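Long-range contact in probable glutamine synthetase (Pseudomonas aeruginosa, PDB 4HPP), which belongs to the glutamine synthetase family and binds magnesium and glutamic acid in the pocket of its catalytic domain: residues E142-A156 and M176-V188. Numbering follows the deposited sequence.
Sequences ERPAAAFSLQAQRAA and MFLPEYGQRQYEV. With MG (magnesium ion), chain B; GLU (glutamic acid), chain D.
Helix 150-155 crosses strand 176-179 at 107°, their axes 7.6 Å apart, and the loop 142-149 ahead of the helix runs along the 180-184 turn of the hairpin of strands 176-179 and 185-188, part of the glutamine synthetase catalytic domain's sheet. Pro179 packs against the first turn of the helix, its CB 3.8 Å from Ala152 CB and its CG against the Ser149 carbonyl. Phe148 N makes a weak hydrogen bond to Glu180 O; one water also links the two, accepting from Phe148 N and donating to Glu180 O. With CG anti to its carbonyl carbon (chi1 -59°), the Phe148 ring brings CE2 edge-on to within 3.3 Å of Glu180 OE2. On its anti lone pair Glu180 OE2 accepts a hydrogen bond from Tyr181 N, which probably limits rotation of the carboxylate while OE1 binds magnesium at 2.1 Å, alongside Glu187, Glu133 and the bound glutamic acid. Tyr181 packs its CB on Phe148 CZ, and its hydroxyl bonds Asp52 O of a second subunit. Gln153 lays its amide perpendicular to the Phe177 ring, at the ring's edge, with NE2 bonded to Ser25 of that subunit. At the hairpin's turn, Arg184 passes a guanidinium face over Pro144 and bonds Glu142 O through NH2. Deeper in, Tyr186 OH donates to Ala152 O at 2.6 Å from above the carbonyl plane.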
ATOM      1  N   GLU A 142     -12.277  -8.693 -16.192  1.00 76.42           N
ATOM      2  CA  GLU A 142     -13.712  -8.980 -16.366  1.00 80.84           C
ATOM      3  C   GLU A 142     -14.115 -10.476 -16.171  1.00 79.83           C
ATOM      4  O   GLU A 142     -13.234 -11.331 -15.987  1.00 77.10           O
ATOM      5  CB  GLU A 142     -14.141  -8.531 -17.783  1.00 74.01           C
ATOM      6  CG  GLU A 142     -13.164  -7.628 -18.545  1.00 64.34           C
ATOM      7  CD  GLU A 142     -13.488  -7.548 -20.043  1.00 57.54           C
ATOM      8  OE1 GLU A 142     -14.427  -6.834 -20.378  1.00 51.46           O
ATOM      9  OE2 GLU A 142     -12.833  -8.208 -20.902  1.00 59.87           O
ATOM     10  N   ARG A 143     -15.428 -10.783 -16.207  1.00 66.51           N
ATOM     11  CA  ARG A 143     -15.895 -12.131 -16.554  1.00 62.99           C
ATOM     12  C   ARG A 143     -15.029 -12.698 -17.738  1.00 61.39           C
ATOM     13  O   ARG A 143     -14.480 -11.906 -18.523  1.00 56.52           O
ATOM     14  CB  ARG A 143     -17.395 -12.127 -16.923  1.00 71.30           C
ATOM     15  CG  ARG A 143     -18.355 -11.959 -15.741  1.00 86.19           C
ATOM     16  CD  ARG A 143     -18.789 -10.498 -15.597  1.00 97.63           C
ATOM     17  NE  ARG A 143     -19.088 -10.081 -14.219  1.00103.01           N
ATOM     18  CZ  ARG A 143     -19.156  -8.811 -13.797  1.00100.19           C
ATOM     19  NH1 ARG A 143     -18.952  -7.794 -14.629  1.00 94.86           N
ATOM     20  NH2 ARG A 143     -19.424  -8.551 -12.525  1.00 97.21           N
ATOM     21  N   PRO A 144     -14.868 -14.058 -17.844  1.00 52.14           N
ATOM     22  CA  PRO A 144     -14.099 -14.669 -18.958  1.00 51.92           C
ATOM     23  C   PRO A 144     -14.702 -14.297 -20.290  1.00 54.21           C
ATOM     24  O   PRO A 144     -15.918 -14.128 -20.375  1.00 55.58           O
ATOM     25  CB  PRO A 144     -14.255 -16.174 -18.744  1.00 48.42           C
ATOM     26  CG  PRO A 144     -15.121 -16.345 -17.519  1.00 47.43           C
ATOM     27  CD  PRO A 144     -15.278 -15.055 -16.829  1.00 46.87           C
ATOM     28  N   ALA A 145     -13.882 -14.125 -21.315  1.00 51.97           N
ATOM     29  CA  ALA A 145     -14.468 -13.802 -22.607  1.00 46.81           C
ATOM     30  C   ALA A 145     -14.855 -15.083 -23.370  1.00 49.73           C
ATOM     31  O   ALA A 145     -14.612 -16.240 -22.912  1.00 43.76           O
ATOM     32  CB  ALA A 145     -13.533 -12.944 -23.436  1.00 45.93           C
ATOM     33  N   ALA A 146     -15.396 -14.852 -24.566  1.00 40.64           N
ATOM     34  CA  ALA A 146     -15.827 -15.893 -25.419  1.00 40.56           C
ATOM     35  C   ALA A 146     -14.772 -17.009 -25.636  1.00 41.38           C
ATOM     36  O   ALA A 146     -13.552 -16.737 -25.813  1.00 44.96           O
ATOM     37  CB  ALA A 146     -16.265 -15.283 -26.753  1.00 36.90           C
ATOM     38  N   ALA A 147     -15.279 -18.241 -25.746  1.00 36.67           N
ATOM     39  CA  ALA A 147     -14.500 -19.392 -26.108  1.00 38.63           C
ATOM     40  C   ALA A 147     -13.606 -19.132 -27.343  1.00 42.51           C
ATOM     41  O   ALA A 147     -14.050 -18.566 -28.328  1.00 49.72           O
ATOM     42  CB  ALA A 147     -15.420 -20.544 -26.387  1.00 36.49           C
ATOM     43  N   PHE A 148     -12.347 -19.553 -27.266  1.00 38.71           N
ATOM     44  CA  PHE A 148     -11.435 -19.579 -28.417  1.00 43.21           C
ATOM     45  C   PHE A 148     -10.950 -18.163 -28.847  1.00 40.70           C
ATOM     46  O   PHE A 148     -10.326 -18.039 -29.881  1.00 41.66           O
ATOM     47  CB  PHE A 148     -12.111 -20.284 -29.625  1.00 44.15           C
ATOM     48  CG  PHE A 148     -12.563 -21.726 -29.389  1.00 41.82           C
ATOM     49  CD1 PHE A 148     -13.697 -22.214 -30.034  1.00 52.39           C
ATOM     50  CD2 PHE A 148     -11.857 -22.603 -28.593  1.00 42.36           C
ATOM     51  CE1 PHE A 148     -14.131 -23.531 -29.851  1.00 54.24           C
ATOM     52  CE2 PHE A 148     -12.298 -23.904 -28.392  1.00 45.68           C
ATOM     53  CZ  PHE A 148     -13.433 -24.377 -29.014  1.00 46.06           C
ATOM     54  N   SER A 149     -11.298 -17.118 -28.080  1.00 40.35           N
ATOM     55  CA  SER A 149     -11.278 -15.750 -28.557  1.00 43.65           C
ATOM     56  C   SER A 149      -9.983 -15.032 -28.218  1.00 47.79           C
ATOM     57  O   SER A 149      -9.323 -15.365 -27.207  1.00 51.56           O
ATOM     58  CB  SER A 149     -12.537 -14.949 -28.095  1.00 47.87           C
ATOM     59  OG  SER A 149     -12.565 -14.736 -26.696  1.00 47.30           O
ATOM     60  N   LEU A 150      -9.614 -14.064 -29.075  1.00 45.95           N
ATOM     61  CA  LEU A 150      -8.358 -13.285 -28.898  1.00 45.37           C
ATOM     62  C   LEU A 150      -8.417 -12.652 -27.512  1.00 40.05           C
ATOM     63  O   LEU A 150      -7.427 -12.640 -26.779  1.00 45.31           O
ATOM     64  CB  LEU A 150      -8.141 -12.176 -29.991  1.00 46.24           C
ATOM     65  CG  LEU A 150      -6.782 -11.432 -29.996  1.00 48.55           C
ATOM     66  CD1 LEU A 150      -5.597 -12.392 -29.935  1.00 38.88           C
ATOM     67  CD2 LEU A 150      -6.611 -10.546 -31.215  1.00 49.27           C
ATOM     68  N   GLN A 151      -9.595 -12.190 -27.120  1.00 34.95           N
ATOM     69  CA  GLN A 151      -9.694 -11.564 -25.829  1.00 36.01           C
ATOM     70  C   GLN A 151      -9.367 -12.507 -24.723  1.00 35.40           C
ATOM     71  O   GLN A 151      -8.732 -12.079 -23.718  1.00 37.66           O
ATOM     72  CB  GLN A 151     -11.028 -10.868 -25.635  1.00 43.27           C
ATOM     73  CG  GLN A 151     -11.100  -9.504 -26.309  1.00 42.47           C
ATOM     74  CD  GLN A 151     -12.255  -8.748 -25.707  1.00 43.33           C
ATOM     75  OE1 GLN A 151     -13.380  -9.109 -25.942  1.00 40.82           O
ATOM     76  NE2 GLN A 151     -11.979  -7.726 -24.895  1.00 36.47           N
ATOM     77  N   ALA A 152      -9.703 -13.789 -24.902  1.00 32.99           N
ATOM     78  CA  ALA A 152      -9.439 -14.757 -23.806  1.00 37.06           C
ATOM     79  C   ALA A 152      -7.967 -15.029 -23.732  1.00 42.10           C
ATOM     80  O   ALA A 152      -7.436 -15.210 -22.639  1.00 46.72           O
ATOM     81  CB  ALA A 152     -10.208 -16.067 -23.928  1.00 30.35           C
ATOM     82  N   GLN A 153      -7.284 -15.063 -24.881  1.00 45.26           N
ATOM     83  CA  GLN A 153      -5.839 -15.208 -24.838  1.00 39.88           C
ATOM     84  C   GLN A 153      -5.209 -13.942 -24.187  1.00 43.53           C
ATOM     85  O   GLN A 153      -4.359 -14.056 -23.300  1.00 43.64           O
ATOM     86  CB  GLN A 153      -5.278 -15.534 -26.233  1.00 45.45           C
ATOM     87  CG  GLN A 153      -3.759 -15.536 -26.247  1.00 43.88           C
ATOM     88  CD  GLN A 153      -3.116 -16.634 -27.068  1.00 50.92           C
ATOM     89  OE1 GLN A 153      -3.767 -17.592 -27.547  1.00 52.11           O
ATOM     90  NE2 GLN A 153      -1.804 -16.502 -27.244  1.00 47.40           N
ATOM     91  N   ARG A 154      -5.684 -12.746 -24.564  1.00 38.70           N
ATOM     92  CA  ARG A 154      -5.206 -11.518 -23.952  1.00 34.56           C
ATOM     93  C   ARG A 154      -5.426 -11.416 -22.477  1.00 41.75           C
ATOM     94  O   ARG A 154      -4.588 -10.799 -21.799  1.00 44.37           O
ATOM     95  CB  ARG A 154      -5.820 -10.317 -24.620  1.00 30.07           C
ATOM     96  CG  ARG A 154      -5.330 -10.184 -26.046  1.00 42.06           C
ATOM     97  CD  ARG A 154      -3.836 -10.506 -26.242  1.00 38.31           C
ATOM     98  NE  ARG A 154      -3.015  -9.350 -25.915  1.00 35.67           N
ATOM     99  CZ  ARG A 154      -1.721  -9.230 -26.278  1.00 41.28           C
ATOM    100  NH1 ARG A 154      -1.060 -10.231 -26.916  1.00 28.37           N
ATOM    101  NH2 ARG A 154      -1.068  -8.104 -25.992  1.00 38.18           N
ATOM    102  N   ALA A 155      -6.532 -11.994 -21.964  1.00 40.74           N
ATOM    103  CA  ALA A 155      -6.860 -11.845 -20.541  1.00 39.45           C
ATOM    104  C   ALA A 155      -5.786 -12.475 -19.697  1.00 40.96           C
ATOM    105  O   ALA A 155      -5.553 -12.065 -18.537  1.00 41.17           O
ATOM    106  CB  ALA A 155      -8.228 -12.446 -20.181  1.00 36.73           C
ATOM    107  N   ALA A 156      -5.110 -13.457 -20.293  1.00 43.98           N
ATOM    108  CA  ALA A 156      -4.078 -14.254 -19.595  1.00 42.64           C
ATOM    109  C   ALA A 156      -2.794 -13.438 -19.365  1.00 40.77           C
ATOM    110  O   ALA A 156      -1.884 -13.923 -18.679  1.00 36.56           O
ATOM    111  CB  ALA A 156      -3.783 -15.534 -20.354  1.00 38.69           C
ATOM    112  N   MET A 176       2.063 -24.795 -29.708  1.00 48.01           N
ATOM    113  CA  MET A 176       0.772 -24.124 -29.852  1.00 44.35           C
ATOM    114  C   MET A 176       0.279 -23.714 -28.458  1.00 47.15           C
ATOM    115  O   MET A 176       0.449 -24.470 -27.519  1.00 46.25           O
ATOM    116  CB  MET A 176      -0.200 -25.094 -30.476  1.00 49.49           C
ATOM    117  CG  MET A 176      -1.050 -24.607 -31.623  1.00 66.59           C
ATOM    118  SD  MET A 176      -0.146 -24.012 -33.071  1.00 70.42           S
ATOM    119  CE  MET A 176      -1.368 -22.785 -33.507  1.00 70.21           C
ATOM    120  N   PHE A 177      -0.303 -22.520 -28.310  1.00 43.99           N
ATOM    121  CA  PHE A 177      -0.987 -22.132 -27.067  1.00 42.12           C
ATOM    122  C   PHE A 177      -2.278 -21.503 -27.495  1.00 41.53           C
ATOM    123  O   PHE A 177      -2.303 -20.732 -28.439  1.00 42.74           O
ATOM    124  CB  PHE A 177      -0.173 -21.134 -26.199  1.00 48.20           C
ATOM    125  CG  PHE A 177      -0.908 -20.670 -24.960  1.00 42.97           C
ATOM    126  CD1 PHE A 177      -0.727 -21.323 -23.737  1.00 40.70           C
ATOM    127  CD2 PHE A 177      -1.793 -19.598 -25.017  1.00 41.52           C
ATOM    128  CE1 PHE A 177      -1.481 -20.944 -22.613  1.00 36.02           C
ATOM    129  CE2 PHE A 177      -2.515 -19.200 -23.888  1.00 42.75           C
ATOM    130  CZ  PHE A 177      -2.341 -19.866 -22.686  1.00 38.63           C
ATOM    131  N   LEU A 178      -3.370 -21.848 -26.845  1.00 47.61           N
ATOM    132  CA  LEU A 178      -4.662 -21.330 -27.318  1.00 45.14           C
ATOM    133  C   LEU A 178      -5.692 -21.300 -26.193  1.00 41.51           C
ATOM    134  O   LEU A 178      -5.701 -22.203 -25.360  1.00 43.64           O
ATOM    135  CB  LEU A 178      -5.143 -22.201 -28.495  1.00 48.93           C
ATOM    136  CG  LEU A 178      -5.199 -23.735 -28.369  1.00 59.47           C
ATOM    137  CD1 LEU A 178      -6.639 -24.229 -28.232  1.00 56.52           C
ATOM    138  CD2 LEU A 178      -4.534 -24.440 -29.548  1.00 62.15           C
ATOM    139  N   PRO A 179      -6.566 -20.285 -26.158  1.00 43.11           N
ATOM    140  CA  PRO A 179      -7.759 -20.409 -25.245  1.00 40.34           C
ATOM    141  C   PRO A 179      -8.675 -21.471 -25.811  1.00 42.78           C
ATOM    142  O   PRO A 179      -8.763 -21.598 -27.037  1.00 45.39           O
ATOM    143  CB  PRO A 179      -8.466 -19.075 -25.373  1.00 36.70           C
ATOM    144  CG  PRO A 179      -8.050 -18.589 -26.748  1.00 42.71           C
ATOM    145  CD  PRO A 179      -6.655 -19.104 -27.042  1.00 37.73           C
ATOM    146  N   GLU A 180      -9.288 -22.285 -24.947  1.00 46.20           N
ATOM    147  CA  GLU A 180     -10.155 -23.386 -25.392  1.00 44.20           C
ATOM    148  C   GLU A 180     -11.658 -23.081 -25.107  1.00 48.94           C
ATOM    149  O   GLU A 180     -12.056 -21.936 -24.813  1.00 42.37           O
ATOM    150  CB  GLU A 180      -9.754 -24.682 -24.678  1.00 45.88           C
ATOM    151  CG  GLU A 180      -8.984 -25.672 -25.528  1.00 51.59           C
ATOM    152  CD  GLU A 180      -9.849 -26.489 -26.460  1.00 49.78           C
ATOM    153  OE1 GLU A 180      -9.292 -27.307 -27.215  1.00 52.09           O
ATOM    154  OE2 GLU A 180     -11.082 -26.336 -26.442  1.00 53.08           O
ATOM    155  N   TYR A 181     -12.478 -24.128 -25.125  1.00 49.69           N
ATOM    156  CA  TYR A 181     -13.936 -23.943 -25.141  1.00 52.31           C
ATOM    157  C   TYR A 181     -14.461 -23.421 -23.794  1.00 45.14           C
ATOM    158  O   TYR A 181     -15.247 -22.492 -23.775  1.00 38.64           O
ATOM    159  CB  TYR A 181     -14.688 -25.192 -25.758  1.00 50.57           C
ATOM    160  CG  TYR A 181     -16.169 -25.042 -25.860  1.00 48.75           C
ATOM    161  CD1 TYR A 181     -16.741 -23.915 -26.473  1.00 51.25           C
ATOM    162  CD2 TYR A 181     -17.026 -26.017 -25.327  1.00 56.39           C
ATOM    163  CE1 TYR A 181     -18.114 -23.743 -26.542  1.00 48.62           C
ATOM    164  CE2 TYR A 181     -18.410 -25.865 -25.379  1.00 49.06           C
ATOM    165  CZ  TYR A 181     -18.948 -24.735 -25.975  1.00 53.48           C
ATOM    166  OH  TYR A 181     -20.311 -24.599 -26.030  1.00 55.43           O
ATOM    167  N   GLY A 182     -13.948 -23.936 -22.673  1.00 40.55           N
ATOM    168  CA  GLY A 182     -14.496 -23.507 -21.393  1.00 36.34           C
ATOM    169  C   GLY A 182     -13.954 -22.227 -20.862  1.00 44.66           C
ATOM    170  O   GLY A 182     -12.864 -21.735 -21.283  1.00 47.87           O
ATOM    171  N   GLN A 183     -14.656 -21.687 -19.885  1.00 41.65           N
ATOM    172  CA  GLN A 183     -14.209 -20.445 -19.300  1.00 45.70           C
ATOM    173  C   GLN A 183     -12.878 -20.645 -18.553  1.00 51.52           C
ATOM    174  O   GLN A 183     -12.747 -21.574 -17.708  1.00 47.41           O
ATOM    175  CB  GLN A 183     -15.266 -19.977 -18.349  1.00 54.32           C
ATOM    176  CG  GLN A 183     -16.646 -19.891 -18.969  1.00 61.22           C
ATOM    177  CD  GLN A 183     -17.490 -18.953 -18.160  1.00 63.84           C
ATOM    178  OE1 GLN A 183     -17.381 -18.915 -16.922  1.00 61.11           O
ATOM    179  NE2 GLN A 183     -18.283 -18.139 -18.840  1.00 59.12           N
ATOM    180  N   ARG A 184     -11.884 -19.801 -18.860  1.00 48.73           N
ATOM    181  CA  ARG A 184     -10.511 -19.943 -18.281  1.00 41.65           C
ATOM    182  C   ARG A 184      -9.811 -21.213 -18.778  1.00 42.55           C
ATOM    183  O   ARG A 184      -8.821 -21.658 -18.172  1.00 39.96           O
ATOM    184  CB  ARG A 184     -10.582 -19.960 -16.743  1.00 50.97           C
ATOM    185  CG  ARG A 184     -11.564 -18.955 -16.140  1.00 51.98           C
ATOM    186  CD  ARG A 184     -10.998 -17.553 -16.329  1.00 64.02           C
ATOM    187  NE  ARG A 184     -11.724 -16.507 -15.629  1.00 68.55           N
ATOM    188  CZ  ARG A 184     -11.486 -15.198 -15.788  1.00 70.92           C
ATOM    189  NH1 ARG A 184     -10.513 -14.786 -16.626  1.00 53.73           N
ATOM    190  NH2 ARG A 184     -12.237 -14.294 -15.114  1.00 57.39           N
ATOM    191  N   GLN A 185     -10.341 -21.860 -19.832  1.00 37.87           N
ATOM    192  CA  GLN A 185      -9.646 -22.998 -20.324  1.00 36.97           C
ATOM    193  C   GLN A 185      -8.592 -22.591 -21.369  1.00 47.64           C
ATOM    194  O   GLN A 185      -8.882 -21.776 -22.290  1.00 44.01           O
ATOM    195  CB  GLN A 185     -10.612 -23.974 -20.922  1.00 37.18           C
ATOM    196  CG  GLN A 185      -9.999 -25.351 -21.074  1.00 38.89           C
ATOM    197  CD  GLN A 185     -10.920 -26.375 -21.696  1.00 44.76           C
ATOM    198  OE1 GLN A 185     -11.779 -26.050 -22.534  1.00 52.22           O
ATOM    199  NE2 GLN A 185     -10.720 -27.641 -21.320  1.00 46.16           N
ATOM    200  N   TYR A 186      -7.400 -23.181 -21.221  1.00 42.03           N
ATOM    201  CA  TYR A 186      -6.306 -23.069 -22.202  1.00 42.07           C
ATOM    202  C   TYR A 186      -5.718 -24.426 -22.573  1.00 43.95           C
ATOM    203  O   TYR A 186      -5.919 -25.413 -21.887  1.00 44.65           O
ATOM    204  CB  TYR A 186      -5.203 -22.180 -21.667  1.00 40.22           C
ATOM    205  CG  TYR A 186      -5.763 -20.814 -21.375  1.00 43.42           C
ATOM    206  CD1 TYR A 186      -5.741 -19.827 -22.368  1.00 36.07           C
ATOM    207  CD2 TYR A 186      -6.417 -20.534 -20.145  1.00 36.91           C
ATOM    208  CE1 TYR A 186      -6.278 -18.599 -22.162  1.00 35.38           C
ATOM    209  CE2 TYR A 186      -6.942 -19.275 -19.926  1.00 38.99           C
ATOM    210  CZ  TYR A 186      -6.869 -18.315 -20.950  1.00 40.45           C
ATOM    211  OH  TYR A 186      -7.387 -17.050 -20.807  1.00 37.56           O
ATOM    212  N   GLU A 187      -5.047 -24.466 -23.713  1.00 46.74           N
ATOM    213  CA  GLU A 187      -4.390 -25.661 -24.177  1.00 49.05           C
ATOM    214  C   GLU A 187      -2.995 -25.317 -24.691  1.00 49.53           C
ATOM    215  O   GLU A 187      -2.793 -24.357 -25.442  1.00 47.21           O
ATOM    216  CB  GLU A 187      -5.204 -26.336 -25.260  1.00 53.08           C
ATOM    217  CG  GLU A 187      -4.688 -27.736 -25.610  1.00 59.16           C
ATOM    218  CD  GLU A 187      -5.393 -28.382 -26.811  1.00 57.94           C
ATOM    219  OE1 GLU A 187      -5.000 -29.492 -27.226  1.00 69.36           O
ATOM    220  OE2 GLU A 187      -6.354 -27.809 -27.338  1.00 52.55           O
ATOM    221  N   VAL A 188      -2.034 -26.103 -24.253  1.00 50.62           N
ATOM    222  CA  VAL A 188      -0.720 -26.037 -24.838  1.00 51.00           C
ATOM    223  C   VAL A 188      -0.322 -27.415 -25.427  1.00 51.43           C
ATOM    224  O   VAL A 188      -0.617 -28.464 -24.842  1.00 47.94           O
ATOM    225  CB  VAL A 188       0.308 -25.453 -23.867  1.00 48.71           C
ATOM    226  CG1 VAL A 188       0.358 -26.245 -22.561  1.00 51.74           C
ATOM    227  CG2 VAL A 188       1.680 -25.399 -24.537  1.00 52.66           C
TER
HETATM  228 MG    MG B 501      -8.418 -29.254 -27.415  1.00 40.18          MG
HETATM  229  N   GLU D 503     -12.203 -30.615 -23.733  1.00 59.07           N
HETATM  230  CA  GLU D 503     -12.406 -31.875 -24.556  1.00 66.94           C
HETATM  231  C   GLU D 503     -12.049 -33.206 -23.856  1.00 63.78           C
HETATM  232  O   GLU D 503     -12.381 -33.433 -22.699  1.00 54.76           O
HETATM  233  CB  GLU D 503     -11.633 -31.777 -25.865  1.00 70.29           C
HETATM  234  CG  GLU D 503     -12.202 -30.767 -26.823  1.00 68.88           C
HETATM  235  CD  GLU D 503     -11.304 -30.540 -27.994  1.00 67.54           C
HETATM  236  OE1 GLU D 503     -11.731 -30.903 -29.101  1.00 79.26           O
HETATM  237  OE2 GLU D 503     -10.177 -30.020 -27.807  1.00 71.84           O
HETATM  238  OXT GLU D 503     -11.403 -34.098 -24.419  1.00 77.21           O
HETATM  239  O   HOH W   1     -11.378 -19.506 -24.139  1.00 46.15           O